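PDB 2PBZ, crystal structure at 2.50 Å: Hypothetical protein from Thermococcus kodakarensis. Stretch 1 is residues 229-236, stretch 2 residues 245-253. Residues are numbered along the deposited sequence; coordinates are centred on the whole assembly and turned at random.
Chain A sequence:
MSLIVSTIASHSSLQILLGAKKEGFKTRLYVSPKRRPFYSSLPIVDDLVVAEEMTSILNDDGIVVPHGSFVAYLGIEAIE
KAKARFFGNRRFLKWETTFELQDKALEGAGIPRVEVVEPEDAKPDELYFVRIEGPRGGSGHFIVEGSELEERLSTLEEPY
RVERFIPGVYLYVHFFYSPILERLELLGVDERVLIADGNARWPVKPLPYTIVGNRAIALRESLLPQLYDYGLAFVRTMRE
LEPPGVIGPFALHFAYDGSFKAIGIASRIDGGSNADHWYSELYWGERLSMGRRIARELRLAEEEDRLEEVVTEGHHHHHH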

# COMPACT_ATOMS: atom_id res chain seq x y z
N ASP A 229 12.19 -10.28 -18.54
CA ASP A 229 12.42 -11.02 -19.77
C ASP A 229 11.24 -10.85 -20.70
O ASP A 229 11.41 -10.59 -21.89
CB ASP A 229 12.63 -12.50 -19.47
CG ASP A 229 13.89 -12.77 -18.68
OD1 ASP A 229 14.90 -12.06 -18.90
OD2 ASP A 229 13.88 -13.70 -17.84
N TYR A 230 10.03 -11.02 -20.17
CA TYR A 230 8.83 -10.87 -20.97
C TYR A 230 8.77 -9.44 -21.50
O TYR A 230 8.39 -9.22 -22.65
CB TYR A 230 7.58 -11.13 -20.13
CG TYR A 230 7.33 -12.58 -19.82
CD1 TYR A 230 6.56 -12.94 -18.71
CD2 TYR A 230 7.86 -13.60 -20.61
CE1 TYR A 230 6.33 -14.28 -18.40
CE2 TYR A 230 7.64 -14.95 -20.30
CZ TYR A 230 6.87 -15.28 -19.20
OH TYR A 230 6.64 -16.59 -18.88
N GLY A 231 9.14 -8.49 -20.66
CA GLY A 231 9.13 -7.09 -21.06
C GLY A 231 10.08 -6.79 -22.20
O GLY A 231 9.72 -6.13 -23.18
N LEU A 232 11.31 -7.29 -22.06
CA LEU A 232 12.33 -7.12 -23.09
C LEU A 232 11.82 -7.65 -24.41
O LEU A 232 11.94 -7.01 -25.44
CB LEU A 232 13.60 -7.86 -22.70
CG LEU A 232 14.64 -7.04 -21.94
CD1 LEU A 232 15.87 -7.90 -21.70
CD2 LEU A 232 15.03 -5.81 -22.77
N ALA A 233 11.24 -8.85 -24.35
CA ALA A 233 10.72 -9.49 -25.55
C ALA A 233 9.62 -8.65 -26.15
O ALA A 233 9.52 -8.53 -27.37
CB ALA A 233 10.21 -10.87 -25.21
N PHE A 234 8.78 -8.07 -25.30
CA PHE A 234 7.67 -7.26 -25.79
C PHE A 234 8.19 -6.06 -26.58
O PHE A 234 7.66 -5.73 -27.64
CB PHE A 234 6.83 -6.76 -24.61
CG PHE A 234 5.56 -6.09 -25.03
CD1 PHE A 234 4.49 -6.84 -25.53
CD2 PHE A 234 5.44 -4.70 -24.97
CE1 PHE A 234 3.31 -6.21 -25.97
CE2 PHE A 234 4.27 -4.07 -25.40
CZ PHE A 234 3.21 -4.82 -25.90
N VAL A 235 9.22 -5.41 -26.05
CA VAL A 235 9.81 -4.27 -26.70
C VAL A 235 10.35 -4.66 -28.07
O VAL A 235 10.10 -3.97 -29.06
CB VAL A 235 10.95 -3.69 -25.86
CG1 VAL A 235 11.65 -2.57 -26.62
CG2 VAL A 235 10.39 -3.18 -24.55
N ARG A 236 11.06 -5.78 -28.14
CA ARG A 236 11.64 -6.26 -29.39
C ARG A 236 10.59 -6.43 -30.48
O ARG A 236 10.71 -5.83 -31.53
CB ARG A 236 12.37 -7.59 -29.20
CG ARG A 236 13.31 -7.65 -28.00
CD ARG A 236 14.35 -6.54 -28.01
NE ARG A 236 15.53 -6.87 -28.82
CZ ARG A 236 16.51 -6.01 -29.10
NH1 ARG A 236 16.45 -4.78 -28.63
NH2 ARG A 236 17.54 -6.38 -29.84
N GLY A 245 7.86 1.31 -32.20
CA GLY A 245 7.44 0.44 -31.10
C GLY A 245 7.76 0.64 -29.61
O GLY A 245 8.84 0.28 -29.12
N VAL A 246 6.79 1.18 -28.88
CA VAL A 246 6.90 1.41 -27.44
C VAL A 246 7.99 2.39 -27.05
O VAL A 246 9.16 2.00 -26.94
CB VAL A 246 7.18 0.10 -26.67
CG1 VAL A 246 7.27 0.37 -25.18
CG2 VAL A 246 6.09 -0.90 -26.96
N ILE A 247 7.60 3.64 -26.82
CA ILE A 247 8.58 4.64 -26.44
C ILE A 247 8.55 5.02 -24.98
O ILE A 247 9.59 5.25 -24.38
CB ILE A 247 8.45 5.89 -27.32
CG1 ILE A 247 9.01 5.59 -28.71
CG2 ILE A 247 9.20 7.05 -26.69
CD1 ILE A 247 8.95 6.76 -29.65
N GLY A 248 7.38 5.10 -24.37
CA GLY A 248 7.39 5.47 -22.97
C GLY A 248 6.90 4.38 -22.04
O GLY A 248 7.53 3.34 -21.91
N PRO A 249 5.76 4.62 -21.37
CA PRO A 249 5.20 3.63 -20.46
C PRO A 249 4.33 2.58 -21.15
O PRO A 249 3.74 2.83 -22.20
CB PRO A 249 4.39 4.49 -19.48
CG PRO A 249 3.88 5.57 -20.35
CD PRO A 249 5.10 5.93 -21.19
N PHE A 250 4.26 1.40 -20.56
CA PHE A 250 3.40 0.35 -21.07
C PHE A 250 3.27 -0.63 -19.93
O PHE A 250 4.07 -0.60 -19.00
CB PHE A 250 3.96 -0.29 -22.37
CG PHE A 250 5.20 -1.13 -22.18
CD1 PHE A 250 5.11 -2.52 -22.15
CD2 PHE A 250 6.45 -0.54 -22.06
CE1 PHE A 250 6.26 -3.30 -22.01
CE2 PHE A 250 7.60 -1.31 -21.91
CZ PHE A 250 7.50 -2.70 -21.89
N ALA A 251 2.26 -1.48 -19.98
CA ALA A 251 2.08 -2.45 -18.92
C ALA A 251 1.58 -3.79 -19.41
O ALA A 251 0.80 -3.87 -20.36
CB ALA A 251 1.12 -1.90 -17.87
N LEU A 252 2.05 -4.84 -18.75
CA LEU A 252 1.62 -6.18 -19.08
C LEU A 252 0.72 -6.60 -17.92
O LEU A 252 1.04 -6.37 -16.76
CB LEU A 252 2.84 -7.10 -19.19
CG LEU A 252 3.86 -6.65 -20.23
CD1 LEU A 252 5.08 -7.54 -20.21
CD2 LEU A 252 3.21 -6.66 -21.60
N HIS A 253 -0.42 -7.18 -18.24
CA HIS A 253 -1.36 -7.62 -17.21
C HIS A 253 -1.31 -9.14 -17.05
O HIS A 253 -1.37 -9.88 -18.03
CB HIS A 253 -2.77 -7.13 -17.57
CG HIS A 253 -2.87 -5.64 -17.72
ND1 HIS A 253 -4.01 -5.00 -18.16
CD2 HIS A 253 -1.96 -4.66 -17.49
CE1 HIS A 253 -3.80 -3.70 -18.19
NE2 HIS A 253 -2.57 -3.47 -17.79

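The helix of residues 229-236 lies across the strand of residues 249-253 and the loop that leads into it. The two axes approach to 10.0 Å, and their N-to-C directions differ by 123°. No hydrogen bond links the two stretches, so the contact depends on how well apolar surfaces fit together, and it buries 329 Å² in all.

The chief projection from the helix is Phe234. Its CA-to-CB bond points toward the other stretch, and with chi1 in the t well its ring enters a hollow lined by Val246, Phe250 and Leu252. Leu252 covers one face of the ring: CD2 lies 4.2 Å from the centroid of the Phe234 ring and only 14° off the ring normal, a CH-pi contact in which a methyl group meets the aromatic face. Elsewhere around the ring, Phe234 CE2 is 4.0 Å from Val246 CG2, and Phe234 CD2 comes within 3.4 Å of Phe250 CE1, the closest approach in the contact. The two phenyl rings are nearly parallel, with planes at 17°, but they are slid apart. Their centroids are 5.3 Å apart and the rings barely overlap, so the pair packs side by side in staggered fashion rather than as a full stack. A flat, wide, apolar side chain suits this place because it can present a face to one neighbour and still reach the others.

Phe250 is the answering bump from the strand. Its ring reaches the helix beside Gly231: Phe250 CZ lies 4.3 Å from Gly231 O and 4.0 Å from Val235 CG2. Gly231 and Val235 are one helical turn apart, joined by the hydrogen bond from Val235 N to Gly231 O (3.0 Å), so the tip of the ring meets a bare stretch of backbone and a branched side chain together. Leu252 packs on the same part of the helix, its CD1 lying 4.2 Å from Gly231 CA and 4.4 Å from Tyr230 CB. Tyr230 sets out toward the strand, but its end leads away, leaving mainly the base of the residue in contact.

The alternation of the strand explains this pattern. Phe250 and Leu252 point toward the helix, whereas Ala251, between them, points away. At the other end of the contact the backbones draw nearer: the CA atoms of Val235 and Val246 are 6.4 Å apart, against 7.8 Å for those of Gly231 and Leu252. Here the compact, branched Val246 fits against the Phe234 ring, while Gly245, whose positive phi favours glycine, lies beside the helix backbone.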